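Local coordinates for protein aminoglycoside Nucleotidyltransferase (2")-Ia (Pseudomonas aeruginosa, PDB 5CFT) that confers resistance to gentamicin, tobramycin, kanamycin and related aminoglycosides by adenylating their 2''-hydroxyl group, at residues L55-E60 with C95-W100. Residues are numbered along the deposited sequence; the frame is centred on the assembly and turned at random.
With 51G (gentamicin C1), chain E.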
# COMPACT_ATOMS: atom_id res chain seq x y z
N LEU A 55 -2.82 3.60 0.13
CA LEU A 55 -3.65 3.09 1.21
C LEU A 55 -4.58 2.01 0.66
O LEU A 55 -5.18 2.18 -0.43
CB LEU A 55 -4.51 4.18 1.81
CG LEU A 55 -3.78 5.29 2.55
CD1 LEU A 55 -4.81 6.34 2.99
CD2 LEU A 55 -3.00 4.74 3.72
N THR A 56 -4.77 0.94 1.41
CA THR A 56 -5.79 -0.07 1.16
C THR A 56 -6.84 0.05 2.26
O THR A 56 -6.51 0.17 3.44
CB THR A 56 -5.24 -1.51 1.15
OG1 THR A 56 -4.22 -1.62 0.13
CG2 THR A 56 -6.30 -2.50 0.85
N PHE A 57 -8.11 0.07 1.90
CA PHE A 57 -9.23 0.29 2.85
C PHE A 57 -10.31 -0.76 2.63
O PHE A 57 -10.50 -1.27 1.54
CB PHE A 57 -9.81 1.70 2.67
CG PHE A 57 -10.46 1.91 1.32
CD1 PHE A 57 -11.81 1.66 1.11
CD2 PHE A 57 -9.73 2.33 0.24
CE1 PHE A 57 -12.36 1.83 -0.12
CE2 PHE A 57 -10.30 2.53 -0.96
CZ PHE A 57 -11.62 2.24 -1.17
N PRO A 58 -11.09 -1.06 3.66
CA PRO A 58 -12.26 -1.95 3.49
C PRO A 58 -13.23 -1.36 2.46
O PRO A 58 -13.77 -0.26 2.73
CB PRO A 58 -12.86 -2.01 4.90
CG PRO A 58 -11.68 -1.82 5.79
CD PRO A 58 -10.84 -0.78 5.10
N GLY A 59 -13.49 -2.06 1.36
CA GLY A 59 -14.28 -1.50 0.29
C GLY A 59 -15.67 -1.12 0.71
O GLY A 59 -16.20 -0.12 0.17
N GLU A 60 -16.26 -1.86 1.65
CA GLU A 60 -17.62 -1.57 2.09
C GLU A 60 -17.69 -0.44 3.10
O GLU A 60 -18.80 -0.01 3.44
CB GLU A 60 -18.24 -2.84 2.66
CG GLU A 60 -17.87 -3.23 4.09
CD GLU A 60 -16.46 -3.72 4.34
OE1 GLU A 60 -15.64 -3.88 3.40
OE2 GLU A 60 -16.17 -3.94 5.54
N CYS A 95 -5.77 5.37 -3.17
CA CYS A 95 -6.58 4.47 -2.31
C CYS A 95 -7.25 3.34 -3.07
O CYS A 95 -7.95 3.58 -4.06
CB CYS A 95 -7.68 5.31 -1.58
SG CYS A 95 -7.01 6.66 -0.63
N GLU A 96 -7.05 2.11 -2.63
CA GLU A 96 -7.62 0.95 -3.27
C GLU A 96 -8.41 0.13 -2.25
O GLU A 96 -7.96 -0.07 -1.11
CB GLU A 96 -6.49 0.10 -3.88
CG GLU A 96 -6.98 -1.08 -4.55
CD GLU A 96 -5.92 -1.87 -5.29
OE1 GLU A 96 -4.88 -2.11 -4.73
OE2 GLU A 96 -6.21 -2.30 -6.44
N PRO A 97 -9.55 -0.43 -2.66
CA PRO A 97 -10.33 -1.27 -1.76
C PRO A 97 -9.73 -2.66 -1.61
O PRO A 97 -9.11 -3.22 -2.53
CB PRO A 97 -11.68 -1.34 -2.44
CG PRO A 97 -11.31 -1.24 -3.92
CD PRO A 97 -10.27 -0.17 -3.91
N ALA A 98 -9.94 -3.22 -0.41
CA ALA A 98 -9.84 -4.67 -0.16
C ALA A 98 -11.20 -5.14 0.32
O ALA A 98 -12.01 -4.36 0.86
CB ALA A 98 -8.79 -4.97 0.86
N TRP A 99 -11.48 -6.43 0.13
CA TRP A 99 -12.80 -6.94 0.37
C TRP A 99 -12.70 -8.14 1.28
O TRP A 99 -11.78 -8.92 1.16
CB TRP A 99 -13.48 -7.33 -0.96
CG TRP A 99 -13.57 -6.17 -1.92
CD1 TRP A 99 -12.70 -5.90 -2.93
CD2 TRP A 99 -14.53 -5.12 -1.91
NE1 TRP A 99 -13.10 -4.76 -3.58
CE2 TRP A 99 -14.19 -4.25 -2.95
CE3 TRP A 99 -15.66 -4.82 -1.13
CZ2 TRP A 99 -14.97 -3.14 -3.27
CZ3 TRP A 99 -16.39 -3.69 -1.42
CH2 TRP A 99 -16.03 -2.88 -2.49
N TRP A 100 -13.69 -8.32 2.14
CA TRP A 100 -13.69 -9.40 3.10
C TRP A 100 -13.76 -10.74 2.40
O TRP A 100 -14.64 -10.95 1.56
CB TRP A 100 -14.85 -9.24 4.09
CG TRP A 100 -14.76 -10.24 5.25
CD1 TRP A 100 -15.49 -11.37 5.43
CD2 TRP A 100 -13.85 -10.16 6.37
NE1 TRP A 100 -15.11 -11.98 6.60
CE2 TRP A 100 -14.12 -11.26 7.20
CE3 TRP A 100 -12.88 -9.27 6.73
CZ2 TRP A 100 -13.40 -11.51 8.37
CZ3 TRP A 100 -12.15 -9.49 7.94
CH2 TRP A 100 -12.43 -10.63 8.73
O6 51G E . 0.52 4.80 -8.06
C14 51G E . 0.16 4.42 -9.39
C15 51G E . -1.07 5.19 -9.86
N 51G E . -0.85 6.64 -9.83
C19 51G E . -1.93 7.36 -9.16
C16 51G E . -1.41 4.78 -11.29
C18 51G E . -2.70 5.43 -11.76
O5 51G E . -0.33 5.28 -12.09
C17 51G E . -1.53 3.26 -11.37
O4 51G E . -0.40 2.59 -10.81
C13 51G E . -0.09 2.92 -9.47
O3 51G E . -1.20 2.57 -8.68
C11 51G E . -1.29 1.22 -8.16
C10 51G E . -2.12 1.29 -6.87
N1 51G E . -1.57 2.20 -5.85
C9 51G E . -2.29 -0.12 -6.30
C8 51G E . -2.98 -1.06 -7.31
N2 51G E . -3.13 -2.41 -6.71
C12 51G E . -1.98 0.31 -9.17
O2 51G E . -1.16 0.14 -10.33
C7 51G E . -2.22 -1.08 -8.62
O1 51G E . -3.06 -1.77 -9.56
C6 51G E . -2.76 -3.12 -9.87
C5 51G E . -2.65 -3.30 -11.38
N3 51G E . -1.71 -2.34 -11.96
C4 51G E . -4.03 -3.07 -11.97
C3 51G E . -4.98 -4.06 -11.33
O 51G E . -3.67 -4.02 -9.29
C2 51G E . -5.02 -3.91 -9.82
C1 51G E . -5.84 -4.94 -9.11
C 51G E . -5.41 -6.35 -9.50
N4 51G E . -5.78 -4.78 -7.65
C20 51G E . -6.78 -5.55 -6.95
O HOH W 1 -15.79 -6.38 2.24
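Phe-57 lays its ring over the backbone of strand 91-101, one face taking the CA of Pro-97 in a CH-pi contact, 3.9 Å from that CA to the ring centroid. A chi1 of 65° wedges CG between the two backbone branches of its own residue, and the ring leans across the neighbouring strand; CE2 reaches Cys-95 CB at 3.9 Å, and helix 62-71 packs on Phe-57 and Cys-95 through Leu-65. On the opposite face of the sheet, Thr-56 CG2 meets Ala-98 CB at 3.5 Å. Back on the Phe-57 side, Gly-59 CA sits over one face of the six-membered ring of Trp-99, a CH-pi contact 3.7 Å from its centroid.

Four backbone hydrogen bonds join residues 55-59 to 96-98 in parallel register, running from Glu-96 N with Leu-55 O (2.9 Å) to Gly-59 N, just past the end of strand 53-58, with Ala-98 O (2.8 Å). At the outer end, a water joins Glu-60 OE1 to Trp-100 N, while Glu-60 OE2 is hydrogen-bonded to Tyr-105 OH.

At the other end, Glu-96, its side chain extended beyond CG, divides its carboxylate oxygens between two gentamicin amines, OE1 accepting from N2 (2.7 Å) and OE2 from N4 (2.8 Å). In this central sheet of the nucleotidyltransferase fold, the pairing sets manganese-binding Asp-54 and Asp-94, which directly precede Leu-55 and Cys-95, side by side, and the negative charge of Glu-96 probably favours protonated amines, suiting the pocket to a cationic aminoglycoside.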